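Local coordinates for hemolysin (Xylella fastidiosa, PDB 2OAI), which is of uncertain function but forms the calcium-binding CorC_HlyC transporter-associated domain of a membrane protein that may bind flavin adenine dinucleotide, at residues A[9-14]-A[23-28]; A[51-56]-A[73-78]. All blocks are in the same frame, centred on the assembly; numbering follows the deposited sequence.

Contact 1: A[9-14]-A[23-28]. With EDO (1,2-ethanediol), chain E.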
loop_
_atom_site.group_PDB
_atom_site.type_symbol
_atom_site.label_atom_id
_atom_site.label_comp_id
_atom_site.label_asym_id
_atom_site.label_seq_id
_atom_site.Cartn_x
_atom_site.Cartn_y
_atom_site.Cartn_z
ATOM N N ASP A 9 -4.775 -11.468 -8.991
ATOM C CA ASP A 9 -4.691 -10.062 -8.569
ATOM C C ASP A 9 -4.308 -9.099 -9.708
ATOM O O ASP A 9 -3.340 -9.341 -10.435
ATOM C CB ASP A 9 -3.684 -9.873 -7.398
ATOM C CG ASP A 9 -4.141 -10.518 -6.053
ATOM O OD1 ASP A 9 -5.266 -11.085 -5.982
ATOM O OD2 ASP A 9 -3.339 -10.463 -5.075
ATOM N N ALA A 10 -5.068 -8.005 -9.836
ATOM C CA ALA A 10 -4.721 -6.865 -10.708
ATOM C C ALA A 10 -3.289 -6.398 -10.429
ATOM O O ALA A 10 -2.891 -6.327 -9.256
ATOM C CB ALA A 10 -5.686 -5.715 -10.448
ATOM N N LEU A 11 -2.521 -6.076 -11.476
ATOM C CA LEU A 11 -1.139 -5.660 -11.278
ATOM C C LEU A 11 -1.050 -4.163 -10.997
ATOM O O LEU A 11 -0.055 -3.696 -10.455
ATOM C CB LEU A 11 -0.278 -5.992 -12.493
ATOM C CG LEU A 11 0.688 -7.209 -12.433
ATOM C CD1 LEU A 11 0.286 -8.299 -11.472
ATOM C CD2 LEU A 11 1.016 -7.755 -13.819
HETATM N N MSE A 12 -2.079 -3.428 -11.403
HETATM C CA MSE A 12 -2.063 -1.975 -11.267
HETATM C C MSE A 12 -3.466 -1.457 -11.055
HETATM O O MSE A 12 -4.394 -1.876 -11.752
HETATM C CB MSE A 12 -1.527 -1.371 -12.543
HETATM C CG MSE A 12 -0.798 -0.147 -12.281
HETATM SE SE MSE A 12 -0.444 0.603 -13.999
HETATM C CE MSE A 12 -2.035 1.750 -14.014
ATOM N N VAL A 13 -3.639 -0.562 -10.089
ATOM C CA VAL A 13 -4.946 0.024 -9.868
ATOM C C VAL A 13 -4.797 1.521 -9.635
ATOM O O VAL A 13 -3.760 1.972 -9.168
ATOM C CB VAL A 13 -5.721 -0.594 -8.666
ATOM C CG1 VAL A 13 -5.756 -2.171 -8.735
ATOM C CG2 VAL A 13 -5.198 -0.097 -7.411
ATOM N N THR A 14 -5.835 2.271 -9.986
ATOM C CA THR A 14 -5.816 3.718 -9.857
ATOM C C THR A 14 -6.546 4.100 -8.580
ATOM O O THR A 14 -7.682 3.666 -8.369
ATOM C CB THR A 14 -6.587 4.357 -11.036
ATOM O OG1 THR A 14 -6.088 3.798 -12.260
ATOM C CG2 THR A 14 -6.356 5.870 -11.029
ATOM N N ASP A 23 1.911 -3.515 -8.499
ATOM C CA ASP A 23 2.574 -4.746 -8.017
ATOM C C ASP A 23 4.083 -4.652 -8.327
ATOM O O ASP A 23 4.475 -4.140 -9.395
ATOM C CB ASP A 23 1.956 -5.953 -8.741
ATOM C CG ASP A 23 2.347 -7.251 -8.107
ATOM O OD1 ASP A 23 3.500 -7.681 -8.297
ATOM O OD2 ASP A 23 1.506 -7.848 -7.407
ATOM N N GLY A 24 4.938 -5.086 -7.393
ATOM C CA GLY A 24 6.385 -5.075 -7.656
ATOM C C GLY A 24 6.815 -5.849 -8.891
ATOM O O GLY A 24 7.879 -5.584 -9.445
ATOM N N THR A 25 6.016 -6.822 -9.339
ATOM C CA THR A 25 6.409 -7.614 -10.515
ATOM C C THR A 25 6.143 -6.944 -11.872
ATOM O O THR A 25 6.458 -7.525 -12.930
ATOM C CB THR A 25 5.722 -8.994 -10.525
ATOM O OG1 THR A 25 4.309 -8.800 -10.650
ATOM C CG2 THR A 25 6.056 -9.759 -9.262
ATOM N N LEU A 26 5.586 -5.736 -11.878
ATOM C CA LEU A 26 5.254 -5.113 -13.167
ATOM C C LEU A 26 6.559 -4.914 -13.968
ATOM O O LEU A 26 7.503 -4.330 -13.434
ATOM C CB LEU A 26 4.534 -3.766 -12.969
ATOM C CG LEU A 26 4.021 -3.144 -14.285
ATOM C CD1 LEU A 26 2.835 -3.949 -14.816
ATOM C CD2 LEU A 26 3.679 -1.684 -14.107
ATOM N N PRO A 27 6.624 -5.397 -15.221
ATOM C CA PRO A 27 7.890 -5.183 -15.947
ATOM C C PRO A 27 8.141 -3.687 -16.191
ATOM O O PRO A 27 7.184 -2.937 -16.380
ATOM C CB PRO A 27 7.683 -5.908 -17.288
ATOM C CG PRO A 27 6.483 -6.802 -17.082
ATOM C CD PRO A 27 5.631 -6.126 -16.025
ATOM N N ILE A 28 9.412 -3.268 -16.193
ATOM C CA ILE A 28 9.779 -1.852 -16.404
ATOM C C ILE A 28 9.292 -1.331 -17.769
ATOM O O ILE A 28 8.903 -0.170 -17.895
ATOM C CB ILE A 28 11.321 -1.637 -16.249
ATOM C CG1 ILE A 28 11.754 -1.829 -14.793
ATOM C CG2 ILE A 28 11.788 -0.255 -16.807
ATOM C CD1 ILE A 28 11.178 -0.845 -13.767
HETATM C C1 EDO E . 5.134 -8.621 -5.622
HETATM O O1 EDO E . 3.886 -9.029 -6.132
HETATM C C2 EDO E . 6.118 -8.075 -6.630
HETATM O O2 EDO E . 7.423 -8.032 -6.055
HETATM O O HOH W 1 -1.165 -8.116 -7.802
#
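L11 and D23 meet through both backbone and side chain. The backbone gives one hydrogen bond across the contact, from D23 N to L11 O at 2.8 Å. A water adds a second link. It donates to A10 O at 2.9 Å and to D23 OD2 at 2.7 Å. D9 OD2 takes a hydrogen bond from G82 N of the second subunit.

The apolar part is small. L11 CD1 lies 4.0 Å from D23 CB and also borders T25 OG1. The other branch, L11 CD2, reaches L26 CD1 at 4.3 Å. L26 faces the 9-14 segment and is buried, with L31 of helix 28-35 on it as well.

The polar part gathers on D23 OD1. Its anti lone pair takes T25 N at 2.9 Å, while T25 OG1 donates from above the carboxylate plane at 2.7 Å. With chi1 at 64°, T25 OG1 sits between its own N and carbonyl carbon and faces back to D23. A bound ethanediol, probably from the crystallisation liquor, donates from O1 to the same OD1 at 2.6 Å. The two bonds from T25 probably fix the rotation of the carboxylate.

V13 pairs with L21, and L11 with D23 carries that hairpin pairing on past the strand ends. This is the open end of an antiparallel beta hairpin, where an Asx turn at D23, within a type I beta turn from D23 to L26, leads the chain off toward helix 28-35.

Contact 2: A[51-56]-A[73-78]; sequences AGMCIS and WRIEIV
M53 and C54 of helix 50-58 pack on I75 and I77, joining the helix to the five-stranded antiparallel sheet of this alpha+beta domain. No hydrogen bond crosses between the two segments. The contact is wholly apolar, and all four side chains are buried.

The close part lies at I75. M53 is selenomethionine, and its CG stands anti to the backbone N (chi1 178°). This sends the chain out from the helix, and the bend at chi3 turns its tip to the sheet. M53 CE then meets I75 CD1 end to end at 3.5 Å, while the two side chains cross at about a right angle. That distance is short for two carbons, but I75 was deposited in two conformers, so the tightness is doubtful. W70 and F68 of strand 67-70 also line this side, touching M53 and I75 respectively.

The looser part lies around C54. Its SG stands 4.3 Å from CG2, the other branch of I75. I85 closes in on both C54 and I77.

E76, between I75 and I77, points away from the helix. Its OE1 forms a salt bridge with R15 NH2 of the second subunit. Just past the strand, I77 turns its CD1 back to C54 SG, 3.9 Å away.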
loop_
_atom_site.group_PDB
_atom_site.type_symbol
_atom_site.label_atom_id
_atom_site.label_comp_id
_atom_site.label_asym_id
_atom_site.label_seq_id
_atom_site.Cartn_x
_atom_site.Cartn_y
_atom_site.Cartn_z
ATOM N N ALA A 51 9.977 -3.951 -8.721
ATOM C CA ALA A 51 10.649 -4.323 -7.467
ATOM C C ALA A 51 12.169 -4.350 -7.676
ATOM O O ALA A 51 12.938 -3.892 -6.826
ATOM C CB ALA A 51 10.156 -5.691 -6.968
ATOM N N GLY A 52 12.592 -4.918 -8.809
ATOM C CA GLY A 52 14.014 -5.004 -9.166
ATOM C C GLY A 52 14.656 -3.622 -9.203
ATOM O O GLY A 52 15.781 -3.443 -8.708
HETATM N N MSE A 53 13.929 -2.650 -9.755
HETATM C CA MSE A 53 14.432 -1.301 -9.838
HETATM C C MSE A 53 14.604 -0.701 -8.444
HETATM O O MSE A 53 15.588 -0.000 -8.184
HETATM C CB MSE A 53 13.513 -0.417 -10.666
HETATM C CG MSE A 53 14.024 0.984 -10.689
HETATM SE SE MSE A 53 13.208 2.095 -12.052
HETATM C CE MSE A 53 11.588 2.336 -11.322
ATOM N N CYS A 54 13.643 -0.977 -7.561
ATOM C CA CYS A 54 13.767 -0.548 -6.171
ATOM C C CYS A 54 15.009 -1.110 -5.481
ATOM O O CYS A 54 15.732 -0.366 -4.818
ATOM C CB CYS A 54 12.528 -0.923 -5.372
ATOM S SG CYS A 54 11.064 -0.029 -5.935
ATOM N N ILE A 55 15.243 -2.417 -5.619
ATOM C CA ILE A 55 16.376 -3.059 -4.931
ATOM C C ILE A 55 17.675 -2.458 -5.477
ATOM O O ILE A 55 18.619 -2.187 -4.723
ATOM C CB ILE A 55 16.351 -4.626 -5.104
ATOM C CG1 ILE A 55 15.129 -5.239 -4.394
ATOM C CG2 ILE A 55 17.695 -5.257 -4.669
ATOM C CD1 ILE A 55 15.139 -5.187 -2.850
ATOM N N SER A 56 17.703 -2.226 -6.786
ATOM C CA SER A 56 18.856 -1.645 -7.443
ATOM C C SER A 56 19.148 -0.247 -6.875
ATOM O O SER A 56 20.296 0.073 -6.572
ATOM C CB SER A 56 18.615 -1.596 -8.953
ATOM O OG SER A 56 19.735 -1.080 -9.629
ATOM N N TRP A 73 8.316 10.923 -11.459
ATOM C CA TRP A 73 7.355 10.240 -10.567
ATOM C C TRP A 73 8.019 9.921 -9.237
ATOM O O TRP A 73 9.240 9.682 -9.202
ATOM C CB TRP A 73 6.897 8.916 -11.208
ATOM C CG TRP A 73 6.005 9.132 -12.391
ATOM C CD1 TRP A 73 6.378 9.471 -13.663
ATOM C CD2 TRP A 73 4.590 9.024 -12.392
ATOM N NE1 TRP A 73 5.262 9.586 -14.467
ATOM C CE2 TRP A 73 4.149 9.318 -13.712
ATOM C CE3 TRP A 73 3.644 8.704 -11.408
ATOM C CZ2 TRP A 73 2.803 9.301 -14.073
ATOM C CZ3 TRP A 73 2.285 8.705 -11.767
ATOM C CH2 TRP A 73 1.889 9.004 -13.101
ATOM N N ARG A 74 7.229 9.867 -8.171
ATOM C CA ARG A 74 7.724 9.374 -6.899
ATOM C C ARG A 74 7.238 7.941 -6.714
ATOM O O ARG A 74 6.049 7.657 -6.879
ATOM C CB ARG A 74 7.204 10.223 -5.742
ATOM C CG ARG A 74 7.616 9.713 -4.348
ATOM C CD ARG A 74 7.642 10.852 -3.377
ATOM N NE ARG A 74 8.676 11.830 -3.748
ATOM C CZ ARG A 74 8.878 12.973 -3.103
ATOM N NH1 ARG A 74 8.133 13.272 -2.041
ATOM N NH2 ARG A 74 9.843 13.801 -3.499
ATOM N N ILE A 75 8.161 7.063 -6.353
ATOM C CA ILE A 75 7.869 5.646 -6.142
ATOM C C ILE A 75 8.098 5.298 -4.678
ATOM O O ILE A 75 9.229 5.359 -4.196
ATOM C CB ILE A 75 8.784 4.756 -7.019
ATOM C CG1 ILE A 75 8.683 5.176 -8.490
ATOM C CG2 ILE A 75 8.429 3.263 -6.841
ATOM C CD1 ILE A 75 9.720 4.516 -9.378
ATOM N N GLU A 76 7.027 4.924 -3.993
ATOM C CA GLU A 76 7.070 4.713 -2.547
ATOM C C GLU A 76 6.738 3.258 -2.237
ATOM O O GLU A 76 5.806 2.702 -2.811
ATOM C CB GLU A 76 6.084 5.666 -1.850
ATOM C CG GLU A 76 6.027 5.402 -0.328
ATOM C CD GLU A 76 5.072 6.354 0.409
ATOM O OE1 GLU A 76 4.468 7.267 -0.238
ATOM O OE2 GLU A 76 4.926 6.164 1.636
ATOM N N ILE A 77 7.514 2.628 -1.354
ATOM C CA ILE A 77 7.259 1.246 -0.982
ATOM C C ILE A 77 6.047 1.261 -0.066
ATOM O O ILE A 77 6.066 1.946 0.943
ATOM C CB ILE A 77 8.463 0.669 -0.170
ATOM C CG1 ILE A 77 9.770 0.849 -0.976
ATOM C CG2 ILE A 77 8.170 -0.799 0.286
ATOM C CD1 ILE A 77 9.734 0.265 -2.289
ATOM N N VAL A 78 4.994 0.512 -0.390
ATOM C CA VAL A 78 3.846 0.525 0.545
ATOM C C VAL A 78 3.509 -0.824 1.171
ATOM O O VAL A 78 2.820 -0.861 2.188
ATOM C CB VAL A 78 2.580 1.207 -0.011
ATOM C CG1 VAL A 78 2.823 2.714 -0.319
ATOM C CG2 VAL A 78 2.060 0.450 -1.154
#

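How the contacts relate
The centres of contact 1 and contact 2 lie about 12 Å apart, and the two follow one another along the chain. They touch directly. G24 O and A51 N are 2.8 Å apart, a probable hydrogen bond in which the helix N-H of contact 2 meets the turn carbonyl of contact 1. I28 CD1 also packs on M53 CB at 3.9 Å. Both contacts reach the same sheet and the second subunit. Contact 1 is nearer the calcium: the side chain of D23 is about 5 Å from a bound calcium ion and about 4 Å from that of the metal ligand D86. The side chain of I77 is about 9 Å from a calcium ion.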